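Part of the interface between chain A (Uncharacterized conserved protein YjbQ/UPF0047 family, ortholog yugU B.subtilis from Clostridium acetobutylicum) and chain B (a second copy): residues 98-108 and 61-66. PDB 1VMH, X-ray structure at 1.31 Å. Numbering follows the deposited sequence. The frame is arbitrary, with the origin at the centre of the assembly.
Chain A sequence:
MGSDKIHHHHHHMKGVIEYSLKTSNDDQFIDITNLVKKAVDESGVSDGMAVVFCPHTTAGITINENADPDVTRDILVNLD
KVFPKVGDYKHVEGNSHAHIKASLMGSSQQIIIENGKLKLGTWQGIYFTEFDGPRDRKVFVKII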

ATOM      1  N   ALA A  98     -13.610   0.811   9.686  1.00 12.77           N
ATOM      2  CA  ALA A  98     -13.414   1.450   8.376  1.00 13.33           C
ATOM      3  C   ALA A  98     -12.038   2.105   8.296  1.00 13.90           C
ATOM      4  O   ALA A  98     -11.376   2.034   7.257  1.00 13.67           O
ATOM      5  CB  ALA A  98     -14.480   2.456   8.108  1.00 13.04           C
ATOM      6  N   HIS A  99     -11.623   2.778   9.369  1.00 12.88           N
ATOM      7  CA  HIS A  99     -10.294   3.381   9.402  1.00 12.72           C
ATOM      8  C   HIS A  99      -9.193   2.309   9.201  1.00 14.05           C
ATOM      9  O   HIS A  99      -8.190   2.544   8.491  1.00 14.25           O
ATOM     10  CB  HIS A  99     -10.047   4.125  10.718  1.00 14.26           C
ATOM     11  CG  HIS A  99     -10.797   5.410  10.846  1.00 13.11           C
ATOM     12  ND1 HIS A  99     -10.435   6.544  10.146  1.00 15.72           N
ATOM     13  CD2 HIS A  99     -11.877   5.753  11.584  1.00 14.21           C
ATOM     14  CE1 HIS A  99     -11.269   7.524  10.457  1.00 15.36           C
ATOM     15  NE2 HIS A  99     -12.150   7.079  11.329  1.00 15.33           N
ATOM     16  N   ILE A 100      -9.398   1.131   9.818  1.00 12.21           N
ATOM     17  CA  ILE A 100      -8.412   0.056   9.720  1.00 13.86           C
ATOM     18  C   ILE A 100      -8.359  -0.455   8.292  1.00 13.87           C
ATOM     19  O   ILE A 100      -7.291  -0.595   7.703  1.00 14.17           O
ATOM     20  CB  ILE A 100      -8.751  -1.098  10.663  1.00 14.46           C
ATOM     21  CG1 ILE A 100      -8.571  -0.665  12.121  1.00 15.43           C
ATOM     22  CG2 ILE A 100      -7.897  -2.309  10.372  1.00 17.26           C
ATOM     23  CD1 ILE A 100      -9.307  -1.541  13.074  1.00 17.90           C
ATOM     24  N   LYS A 101      -9.517  -0.763   7.744  1.00 13.26           N
ATOM     25  CA  LYS A 101      -9.550  -1.310   6.409  1.00 13.60           C
ATOM     26  C   LYS A 101      -9.024  -0.330   5.364  1.00 12.67           C
ATOM     27  O   LYS A 101      -8.375  -0.724   4.395  1.00 14.08           O
ATOM     28  CB  LYS A 101     -10.952  -1.808   6.065  1.00 14.00           C
ATOM     29  CG  LYS A 101     -11.349  -2.982   6.943  1.00 14.87           C
ATOM     30  CD  LYS A 101     -12.725  -3.586   6.648  1.00 20.10           C
ATOM     31  CE  LYS A 101     -13.854  -2.695   6.974  1.00 19.83           C
ATOM     32  NZ  LYS A 101     -15.233  -3.404   6.825  1.00 15.64           N
ATOM     33  N   ALA A 102      -9.322   0.945   5.556  1.00 13.06           N
ATOM     34  CA  ALA A 102      -8.783   1.976   4.693  1.00 14.52           C
ATOM     35  C   ALA A 102      -7.246   1.934   4.668  1.00 13.34           C
ATOM     36  O   ALA A 102      -6.621   2.004   3.573  1.00 14.73           O
ATOM     37  CB  ALA A 102      -9.291   3.353   5.155  1.00 15.32           C
ATOM     38  N   SER A 103      -6.606   1.821   5.824  1.00 14.48           N
ATOM     39  CA  SER A 103      -5.128   1.793   5.879  1.00 14.38           C
ATOM     40  C   SER A 103      -4.611   0.528   5.232  1.00 14.67           C
ATOM     41  O   SER A 103      -3.536   0.522   4.599  1.00 15.08           O
ATOM     42  CB  SER A 103      -4.595   1.905   7.310  1.00 14.71           C
ATOM     43  OG  SER A 103      -4.378   3.262   7.673  1.00 15.95           O
ATOM     44  N   LEU A 104      -5.359  -0.569   5.379  1.00 13.46           N
ATOM     45  CA  LEU A 104      -4.944  -1.834   4.775  1.00 15.24           C
ATOM     46  C   LEU A 104      -4.994  -1.831   3.267  1.00 13.73           C
ATOM     47  O   LEU A 104      -4.117  -2.427   2.597  1.00 13.89           O
ATOM     48  CB  LEU A 104      -5.775  -3.006   5.295  1.00 13.48           C
ATOM     49  CG  LEU A 104      -5.625  -3.387   6.768  1.00 15.35           C
ATOM     50  CD1 LEU A 104      -6.650  -4.417   7.240  1.00 16.54           C
ATOM     51  CD2 LEU A 104      -4.250  -3.882   7.094  1.00 17.41           C
ATOM     52  N   MET A 105      -6.004  -1.210   2.693  1.00 13.50           N
ATOM     53  CA  MET A 105      -6.066  -1.077   1.224  1.00 13.00           C
ATOM     54  C   MET A 105      -5.047  -0.068   0.727  1.00 13.93           C
ATOM     55  O   MET A 105      -4.371  -0.285  -0.296  1.00 15.36           O
ATOM     56  CB  MET A 105      -7.477  -0.661   0.770  1.00 13.06           C
ATOM     57  CG  MET A 105      -8.547  -1.696   1.064  1.00 13.78           C
ATOM     58  SD  MET A 105      -8.333  -3.272   0.209  1.00 15.15           S
ATOM     59  CE  MET A 105      -7.458  -4.224   1.459  1.00 15.72           C
ATOM     60  N   GLY A 106      -4.935   1.059   1.415  1.00 14.02           N
ATOM     61  CA  GLY A 106      -4.094   2.149   1.017  1.00 15.07           C
ATOM     62  C   GLY A 106      -4.841   3.409   0.633  1.00 13.99           C
ATOM     63  O   GLY A 106      -5.984   3.381   0.184  1.00 14.03           O
ATOM     64  N   SER A 107      -4.148   4.535   0.819  1.00 12.09           N
ATOM     65  CA  SER A 107      -4.674   5.860   0.505  1.00 12.54           C
ATOM     66  C   SER A 107      -4.511   6.232  -0.965  1.00 13.32           C
ATOM     67  O   SER A 107      -5.235   7.103  -1.441  1.00 13.09           O
ATOM     68  CB  SER A 107      -3.984   6.912   1.390  1.00 13.27           C
ATOM     69  OG  SER A 107      -2.555   6.842   1.247  1.00 14.14           O
ATOM     70  N   SER A 108      -3.663   5.529  -1.701  1.00 13.52           N
ATOM     71  CA  SER A 108      -3.474   5.777  -3.127  1.00 13.86           C
ATOM     72  C   SER A 108      -2.947   4.544  -3.804  1.00 15.40           C
ATOM     73  O   SER A 108      -2.413   3.621  -3.170  1.00 14.99           O
ATOM     74  CB  SER A 108      -2.502   6.937  -3.354  1.00 15.10           C
ATOM     75  OG  SER A 108      -1.166   6.559  -3.038  1.00 16.83           O
TER
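Chain B 61-66: ITINEN

Chain B approaches the helix of chain A as an extended strand. Residues 61-65 of chain B form the last part of a strand that begins earlier in the chain; Ile B61 to Asn B64 are extended, while Glu B65, at phi -53° and psi 131°, is nearer the polyproline region. Residues 98-105 of chain A form the last turns of a helix that begins earlier in the chain. The two axes come within 8.4 Å of each other, and their N-to-C directions make an angle of 149°, so the strand runs roughly antiparallel to the helix. Along the helix the contacts move back from Asn B64 and Glu B65, at His A99, to Thr B62, at Ser A103, with Asn B64 touching both; past the helix end, Ser A107 meets Ile B63.

Ala A98 lies too far back to touch the strand, but its carbonyl accepts the backbone amide of Ala A102 within the helix. The first contact is made by His A99, whose CA-to-CB bond points toward chain B. Its ND1 donates a hydrogen bond to OD1 of Asn B64 at 3.0 Å, the acceptor lying at the edge of the ring, near its plane, where an imidazole N-H can reach it. Its backbone O in turn accepts a hydrogen bond from ND2 of Asn B64 at 2.9 Å, although this carbonyl also receives the helical amide of Ser A103. Asparagine suits the position because one amide group both accepts and donates. The same OD1 also accepts from the backbone N of Glu B65 at 2.7 Å, which helps to fix the orientation of the side chain. Beyond Asn B64, CE1 of His A99 packs 3.8 Å from CB of Glu B65, and a water joins the two side chains, donating to OE1 of Glu B65 at 2.8 Å and making a weak bond of 3.3 Å with NE2 of His A99.

Ile A100 and Lys A101 point away from the strand. Ala A102 points toward it, but its CB comes no nearer than 4.6 Å to ND2 of Asn B64, so it makes no real contact.

One turn after His A99, Ser A103 again faces chain B; CA of Ser A103 lies 6.3 Å from CA of Thr B62. Its short side chain brings the hydroxyl within bonding distance of two partners: OG accepts from ND2 of Asn B64 at 2.9 Å and shares a 2.8 Å hydrogen bond with OG1 of Thr B62. A second water lies 2.7 Å from O of Ser A103, a carbonyl that can only accept, and is hydrogen-bonded at 2.6 Å to OG1 of Thr B62.

Leu A104 points away and Met A105 is out of reach. Gly A106 then leaves the helix with phi 114° and psi 153°, angles at which a CB would be jammed against the carbonyl O of Met A105; glycine avoids this. Past this turn, Ser A107 points toward the strand, and CA of Ser A107 lies 6.4 Å from CA of Ile B63. Its OG lies 3.5 Å from CD1 of Ile B63, a van der Waals contact, and is hydrogen-bonded at 2.9 Å to a water that weakly accepts from N of Ile B63 at 3.4 Å.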

ATOM      1  N   ILE B  61       4.548   3.403   6.708  1.00 11.36           N
ATOM      2  CA  ILE B  61       3.918   4.720   6.536  1.00 11.43           C
ATOM      3  C   ILE B  61       2.454   4.500   6.204  1.00 12.44           C
ATOM      4  O   ILE B  61       2.129   3.640   5.390  1.00 12.99           O
ATOM      5  CB  ILE B  61       4.552   5.534   5.384  1.00 12.52           C
ATOM      6  CG1 ILE B  61       6.088   5.601   5.515  1.00 14.60           C
ATOM      7  CG2 ILE B  61       3.926   6.915   5.287  1.00 13.96           C
ATOM      8  CD1 ILE B  61       6.670   6.394   6.652  1.00 15.00           C
ATOM      9  N   THR B  62       1.557   5.242   6.827  1.00 12.34           N
ATOM     10  CA  THR B  62       0.163   5.221   6.423  1.00 13.30           C
ATOM     11  C   THR B  62      -0.427   6.613   6.467  1.00 12.14           C
ATOM     12  O   THR B  62       0.211   7.530   6.959  1.00 13.79           O
ATOM     13  CB  THR B  62      -0.699   4.286   7.306  1.00 13.89           C
ATOM     14  OG1 THR B  62      -1.938   3.996   6.606  1.00 13.49           O
ATOM     15  CG2 THR B  62      -0.972   4.878   8.655  1.00 14.49           C
ATOM     16  N   ILE B  63      -1.621   6.788   5.934  1.00 13.08           N
ATOM     17  CA  ILE B  63      -2.329   8.109   5.980  1.00 12.33           C
ATOM     18  C   ILE B  63      -3.665   7.822   6.610  1.00 13.07           C
ATOM     19  O   ILE B  63      -4.366   6.921   6.141  1.00 14.22           O
ATOM     20  CB  ILE B  63      -2.446   8.707   4.572  1.00 14.14           C
ATOM     21  CG1 ILE B  63      -1.036   8.996   4.010  1.00 14.32           C
ATOM     22  CG2 ILE B  63      -3.299   9.957   4.551  1.00 14.84           C
ATOM     23  CD1 ILE B  63      -0.940   9.630   2.627  1.00 16.48           C
ATOM     24  N   ASN B  64      -4.037   8.552   7.650  1.00 12.17           N
ATOM     25  CA  ASN B  64      -5.285   8.239   8.317  1.00 13.58           C
ATOM     26  C   ASN B  64      -5.687   9.424   9.182  1.00 13.91           C
ATOM     27  O   ASN B  64      -5.086  10.495   9.111  1.00 13.51           O
ATOM     28  CB  ASN B  64      -5.220   6.892   9.067  1.00 16.13           C
ATOM     29  CG  ASN B  64      -6.547   6.141   9.048  1.00 13.74           C
ATOM     30  OD1 ASN B  64      -7.552   6.666   9.526  1.00 13.86           O
ATOM     31  ND2 ASN B  64      -6.561   4.927   8.473  1.00 16.19           N
ATOM     32  N   GLU B  65      -6.738   9.236   9.977  1.00 12.84           N
ATOM     33  CA  GLU B  65      -7.276  10.259  10.882  1.00 14.75           C
ATOM     34  C   GLU B  65      -6.193  10.834  11.781  1.00 15.43           C
ATOM     35  O   GLU B  65      -5.491  10.071  12.458  1.00 15.39           O
ATOM     36  CB  GLU B  65      -8.345   9.604  11.752  1.00 16.24           C
ATOM     37  CG  GLU B  65      -8.778  10.383  12.986  1.00 19.00           C
ATOM     38  CD  GLU B  65      -9.600  11.591  12.642  1.00 17.87           C
ATOM     39  OE1 GLU B  65     -10.490  11.487  11.772  1.00 18.31           O
ATOM     40  OE2 GLU B  65      -9.348  12.660  13.219  1.00 17.54           O
ATOM     41  N   ASN B  66      -6.128  12.166  11.844  1.00 14.31           N
ATOM     42  CA  ASN B  66      -5.070  12.822  12.598  1.00 13.21           C
ATOM     43  C   ASN B  66      -5.530  13.708  13.726  1.00 13.79           C
ATOM     44  O   ASN B  66      -4.715  14.464  14.265  1.00 14.22           O
ATOM     45  CB  ASN B  66      -4.199  13.657  11.617  1.00 15.13           C
ATOM     46  CG  ASN B  66      -4.945  14.845  11.060  1.00 14.80           C
ATOM     47  OD1 ASN B  66      -6.131  15.007  11.334  1.00 20.05           O
ATOM     48  ND2 ASN B  66      -4.235  15.740  10.328  1.00 23.58           N
TER
HETATM   49  O   HOH W   1     -12.920  10.178  12.219  1.00 32.87           O
HETATM   50  O   HOH W   2      -1.533   2.360   4.576  1.00 10.53           O
HETATM   51  O   HOH W   3      -2.149   4.828   3.255  1.00 13.57           O